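Local coordinates for protein trans-isoprenyl diphosphate synthase (Caulobacter crescentus, PDB 3OYR) that probably makes all-trans-octaprenyl diphosphate, the precursor of quinone side chains, by adding isopentenyl diphosphate units to farnesyl diphosphate, at residues K213-A227 and A310-F324. Sequence-based numbering, arbitrary orientation.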
loop_
_atom_site.group_PDB
_atom_site.type_symbol
_atom_site.label_atom_id
_atom_site.label_comp_id
_atom_site.label_asym_id
_atom_site.label_seq_id
_atom_site.Cartn_x
_atom_site.Cartn_y
_atom_site.Cartn_z
ATOM N N LYS B 213 25.532 15.425 4.058
ATOM C CA LYS B 213 25.063 15.418 2.680
ATOM C C LYS B 213 23.642 14.868 2.531
ATOM O O LYS B 213 22.818 15.454 1.807
ATOM C CB LYS B 213 26.006 14.608 1.793
ATOM C CG LYS B 213 27.353 15.228 1.550
ATOM C CD LYS B 213 28.115 14.382 0.544
ATOM C CE LYS B 213 29.369 15.079 0.026
ATOM N NZ LYS B 213 30.137 14.157 -0.871
ATOM N N SER B 214 23.340 13.752 3.199
ATOM C CA SER B 214 21.993 13.176 3.089
ATOM C C SER B 214 20.938 14.063 3.736
ATOM O O SER B 214 19.831 14.199 3.214
ATOM C CB SER B 214 21.935 11.725 3.598
ATOM O OG SER B 214 22.492 11.588 4.902
ATOM N N GLU B 215 21.316 14.714 4.835
ATOM C CA GLU B 215 20.443 15.655 5.522
ATOM C C GLU B 215 20.190 16.880 4.656
ATOM O O GLU B 215 19.051 17.335 4.558
ATOM C CB GLU B 215 20.980 16.062 6.912
ATOM C CG GLU B 215 20.763 15.032 8.056
ATOM C CD GLU B 215 19.305 14.534 8.228
ATOM O OE1 GLU B 215 18.333 15.314 8.091
ATOM O OE2 GLU B 215 19.136 13.335 8.528
ATOM N N ALA B 216 21.234 17.365 3.989
ATOM C CA ALA B 216 21.107 18.501 3.066
ATOM C C ALA B 216 20.161 18.200 1.902
ATOM O O ALA B 216 19.305 19.010 1.544
ATOM C CB ALA B 216 22.463 18.916 2.543
ATOM N N LEU B 217 20.314 17.010 1.338
ATOM C CA LEU B 217 19.512 16.581 0.214
ATOM C C LEU B 217 18.076 16.308 0.605
ATOM O O LEU B 217 17.147 16.672 -0.129
ATOM C CB LEU B 217 20.173 15.377 -0.475
ATOM C CG LEU B 217 21.161 15.893 -1.521
ATOM C CD1 LEU B 217 22.214 14.827 -1.871
ATOM C CD2 LEU B 217 20.411 16.392 -2.779
ATOM N N ARG B 218 17.898 15.684 1.769
ATOM C CA ARG B 218 16.596 15.568 2.395
ATOM C C ARG B 218 15.902 16.921 2.536
ATOM O O ARG B 218 14.739 17.074 2.144
ATOM C CB ARG B 218 16.691 14.904 3.762
ATOM C CG ARG B 218 15.341 14.765 4.389
ATOM C CD ARG B 218 15.317 14.125 5.757
ATOM N NE ARG B 218 13.927 14.130 6.195
ATOM C CZ ARG B 218 12.974 13.311 5.740
ATOM N NH1 ARG B 218 13.224 12.346 4.847
ATOM N NH2 ARG B 218 11.755 13.456 6.205
ATOM N N ASP B 219 16.630 17.891 3.081
ATOM C CA ASP B 219 16.173 19.284 3.235
ATOM C C ASP B 219 15.728 19.878 1.893
ATOM O O ASP B 219 14.720 20.574 1.825
ATOM C CB ASP B 219 17.337 20.108 3.827
ATOM C CG ASP B 219 16.922 21.477 4.383
ATOM O OD1 ASP B 219 15.711 21.740 4.590
ATOM O OD2 ASP B 219 17.851 22.302 4.620
ATOM N N TYR B 220 16.499 19.609 0.832
ATOM C CA TYR B 220 16.182 20.068 -0.518
ATOM C C TYR B 220 14.836 19.494 -0.957
ATOM O O TYR B 220 13.960 20.229 -1.377
ATOM C CB TYR B 220 17.304 19.717 -1.548
ATOM C CG TYR B 220 16.848 19.910 -2.972
ATOM C CD1 TYR B 220 16.856 21.174 -3.556
ATOM C CD2 TYR B 220 16.349 18.841 -3.727
ATOM C CE1 TYR B 220 16.403 21.379 -4.854
ATOM C CE2 TYR B 220 15.886 19.052 -5.025
ATOM C CZ TYR B 220 15.932 20.312 -5.581
ATOM O OH TYR B 220 15.462 20.505 -6.853
ATOM N N GLY B 221 14.690 18.175 -0.837
ATOM C CA GLY B 221 13.479 17.497 -1.286
ATOM C C GLY B 221 12.236 17.902 -0.495
ATOM O O GLY B 221 11.182 18.104 -1.092
ATOM N N LEU B 222 12.358 18.041 0.835
ATOM C CA LEU B 222 11.212 18.421 1.671
ATOM C C LEU B 222 10.685 19.797 1.253
ATOM O O LEU B 222 9.477 19.975 0.971
ATOM C CB LEU B 222 11.606 18.411 3.152
ATOM C CG LEU B 222 10.528 18.265 4.229
ATOM C CD1 LEU B 222 9.798 19.578 4.494
ATOM C CD2 LEU B 222 9.542 17.168 3.885
ATOM N N ASN B 223 11.586 20.768 1.196
ATOM C CA ASN B 223 11.213 22.097 0.736
ATOM C C ASN B 223 10.722 22.131 -0.711
ATOM O O ASN B 223 9.752 22.846 -1.011
ATOM C CB ASN B 223 12.327 23.115 0.996
ATOM C CG ASN B 223 12.525 23.370 2.463
ATOM O OD1 ASN B 223 11.693 23.998 3.119
ATOM N ND2 ASN B 223 13.627 22.872 2.997
ATOM N N LEU B 224 11.352 21.343 -1.593
ATOM C CA LEU B 224 10.860 21.246 -2.980
ATOM C C LEU B 224 9.420 20.742 -3.007
ATOM O O LEU B 224 8.585 21.280 -3.730
ATOM C CB LEU B 224 11.745 20.356 -3.854
ATOM C CG LEU B 224 11.266 20.394 -5.308
ATOM C CD1 LEU B 224 12.236 21.084 -6.182
ATOM C CD2 LEU B 224 10.983 19.041 -5.834
ATOM N N GLY B 225 9.128 19.740 -2.181
ATOM C CA GLY B 225 7.794 19.157 -2.143
ATOM C C GLY B 225 6.713 20.075 -1.610
ATOM O O GLY B 225 5.591 20.056 -2.117
ATOM N N LEU B 226 7.033 20.870 -0.596
ATOM C CA LEU B 226 6.095 21.904 -0.117
ATOM C C LEU B 226 5.743 22.912 -1.227
ATOM O O LEU B 226 4.553 23.128 -1.533
ATOM C CB LEU B 226 6.652 22.596 1.135
ATOM C CG LEU B 226 6.776 21.664 2.354
ATOM C CD1 LEU B 226 7.549 22.313 3.475
ATOM C CD2 LEU B 226 5.407 21.263 2.852
ATOM N N ALA B 227 6.775 23.463 -1.873
ATOM C CA ALA B 227 6.603 24.350 -3.040
ATOM C C ALA B 227 5.741 23.668 -4.086
ATOM O O ALA B 227 4.756 24.257 -4.579
ATOM C CB ALA B 227 7.989 24.729 -3.645
ATOM N N ALA B 310 4.957 29.316 -2.064
ATOM C CA ALA B 310 5.652 28.264 -2.816
ATOM C C ALA B 310 7.071 28.689 -3.187
ATOM O O ALA B 310 8.027 27.921 -2.984
ATOM C CB ALA B 310 4.857 27.868 -4.089
ATOM N N ALA B 311 7.217 29.917 -3.701
ATOM C CA ALA B 311 8.535 30.467 -4.040
ATOM C C ALA B 311 9.465 30.565 -2.820
ATOM O O ALA B 311 10.675 30.347 -2.945
ATOM C CB ALA B 311 8.394 31.845 -4.742
ATOM N N ASP B 312 8.894 30.867 -1.648
ATOM C CA ASP B 312 9.644 30.863 -0.374
ATOM C C ASP B 312 10.224 29.484 -0.055
ATOM O O ASP B 312 11.377 29.352 0.354
ATOM C CB ASP B 312 8.749 31.321 0.789
ATOM C CG ASP B 312 8.508 32.830 0.809
ATOM O OD1 ASP B 312 9.118 33.549 -0.014
ATOM O OD2 ASP B 312 7.714 33.299 1.659
ATOM N N TYR B 313 9.415 28.452 -0.254
ATOM C CA TYR B 313 9.880 27.074 -0.080
ATOM C C TYR B 313 10.903 26.695 -1.140
ATOM O O TYR B 313 11.902 26.035 -0.820
ATOM C CB TYR B 313 8.705 26.087 -0.029
ATOM C CG TYR B 313 7.974 26.149 1.299
ATOM C CD1 TYR B 313 6.679 26.645 1.381
ATOM C CD2 TYR B 313 8.589 25.732 2.472
ATOM C CE1 TYR B 313 6.007 26.694 2.597
ATOM C CE2 TYR B 313 7.936 25.804 3.697
ATOM C CZ TYR B 313 6.640 26.280 3.743
ATOM O OH TYR B 313 5.983 26.356 4.937
ATOM N N ALA B 314 10.703 27.159 -2.377
ATOM C CA ALA B 314 11.691 26.911 -3.442
ATOM C C ALA B 314 13.059 27.532 -3.151
ATOM O O ALA B 314 14.083 26.910 -3.460
ATOM C CB ALA B 314 11.190 27.369 -4.775
ATOM N N ASP B 315 13.071 28.734 -2.552
ATOM C CA ASP B 315 14.323 29.380 -2.096
ATOM C C ASP B 315 15.015 28.558 -1.032
ATOM O O ASP B 315 16.247 28.424 -1.030
ATOM C CB ASP B 315 14.055 30.813 -1.557
ATOM C CG ASP B 315 13.585 31.772 -2.649
ATOM O OD1 ASP B 315 13.724 31.443 -3.848
ATOM O OD2 ASP B 315 13.056 32.847 -2.310
ATOM N N LYS B 316 14.217 28.017 -0.109
ATOM C CA LYS B 316 14.729 27.149 0.955
ATOM C C LYS B 316 15.343 25.887 0.330
ATOM O O LYS B 316 16.430 25.455 0.720
ATOM C CB LYS B 316 13.616 26.780 1.948
ATOM C CG LYS B 316 13.180 27.910 2.900
ATOM C CD LYS B 316 11.905 27.539 3.640
ATOM C CE LYS B 316 11.492 28.615 4.648
ATOM N NZ LYS B 316 11.852 28.264 6.054
ATOM N N ALA B 317 14.657 25.315 -0.673
ATOM C CA ALA B 317 15.208 24.133 -1.384
ATOM C C ALA B 317 16.561 24.433 -2.041
ATOM O O ALA B 317 17.510 23.661 -1.884
ATOM C CB ALA B 317 14.216 23.561 -2.406
ATOM N N LYS B 318 16.654 25.573 -2.731
ATOM C CA LYS B 318 17.903 25.970 -3.368
ATOM C C LYS B 318 19.011 26.223 -2.332
ATOM O O LYS B 318 20.130 25.798 -2.527
ATOM C CB LYS B 318 17.708 27.188 -4.257
ATOM C CG LYS B 318 16.707 26.996 -5.372
ATOM C CD LYS B 318 16.288 28.323 -5.966
ATOM C CE LYS B 318 17.084 28.646 -7.207
ATOM N NZ LYS B 318 16.510 29.819 -7.933
ATOM N N ALA B 319 18.671 26.871 -1.220
ATOM C CA ALA B 319 19.641 27.154 -0.167
ATOM C C ALA B 319 20.080 25.887 0.557
ATOM O O ALA B 319 21.217 25.807 1.029
ATOM C CB ALA B 319 19.086 28.233 0.841
ATOM N N ALA B 320 19.194 24.893 0.635
ATOM C CA ALA B 320 19.570 23.573 1.193
ATOM C C ALA B 320 20.776 22.886 0.520
ATOM O O ALA B 320 21.441 22.057 1.138
ATOM C CB ALA B 320 18.379 22.644 1.207
ATOM N N LEU B 321 21.056 23.230 -0.735
ATOM C CA LEU B 321 22.183 22.629 -1.483
ATOM C C LEU B 321 23.527 23.374 -1.396
ATOM O O LEU B 321 24.515 22.939 -2.000
ATOM C CB LEU B 321 21.806 22.453 -2.948
ATOM C CG LEU B 321 20.566 21.606 -3.248
ATOM C CD1 LEU B 321 20.302 21.670 -4.730
ATOM C CD2 LEU B 321 20.769 20.167 -2.797
ATOM N N ALA B 322 23.560 24.464 -0.625
ATOM C CA ALA B 322 24.730 25.335 -0.482
ATOM C C ALA B 322 26.066 24.636 -0.274
ATOM O O ALA B 322 27.079 25.112 -0.790
ATOM C CB ALA B 322 24.509 26.333 0.654
ATOM N N MET B 323 26.076 23.537 0.491
ATOM C CA MET B 323 27.317 22.801 0.793
ATOM C C MET B 323 27.871 22.038 -0.417
ATOM O O MET B 323 29.017 21.582 -0.407
ATOM C CB MET B 323 27.119 21.827 1.978
ATOM C CG MET B 323 26.407 20.487 1.633
ATOM S SD MET B 323 26.424 19.204 2.921
ATOM C CE MET B 323 28.164 18.730 2.925
ATOM N N PHE B 324 27.059 21.876 -1.460
ATOM C CA PHE B 324 27.509 21.111 -2.618
ATOM C C PHE B 324 28.285 21.995 -3.590
ATOM O O PHE B 324 28.043 23.195 -3.633
ATOM C CB PHE B 324 26.330 20.403 -3.289
ATOM C CG PHE B 324 25.755 19.296 -2.452
ATOM C CD1 PHE B 324 24.595 19.506 -1.702
ATOM C CD2 PHE B 324 26.378 18.046 -2.403
ATOM C CE1 PHE B 324 24.069 18.490 -0.915
ATOM C CE2 PHE B 324 25.856 17.027 -1.620
ATOM C CZ PHE B 324 24.701 17.248 -0.870
HETATM O O HOH W 1 20.354 22.020 4.416
#
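Ala227, Tyr220 and Ala216 of helix 211-238 pack against Ala310, Ala317 and Ala320 of helix 302-320, an antiparallel pair in the all-helical isoprenoid synthase fold, its segment axes 7.6 Å apart at 166°. Alanines permit this closeness: Ala227 CB lies 3.3 Å from Ala310 O, while Ala317 CB rests on the backbone of Tyr220 and Leu224. Further along helix 211-238, Asp232 binds calcium.

Aromatic rings pack at both ends and in the middle. Leu226 CB sits over one face of the Tyr313 ring, 3.9 Å from its centroid, a CH-pi contact. At the end of the type I turn Leu321-Phe324, Phe324 CZ meets Leu217 CD1 at 3.6 Å, and Lys213 O lies at the ring edge. A chi1 of 167° swings Tyr220 CG away from the backbone N and brings CD1 edge-on to Ala317 O; the hydroxyl bonds Leu333 O of helix 328-342.

Asn223 ND2 donates to Asp219 O at 2.8 Å, across that carbonyl's plane from Asn223 N; Asn223 OD1 lies by Lys316 CB and the Tyr313 edge. Replacing Asn223 by an alanine would remove the amide, and is likely to leave Asp219 O without its side-chain donor and open a gap beside Lys316 CB. Asp219 OD2 touches Ala320 CB at 3.5 Å.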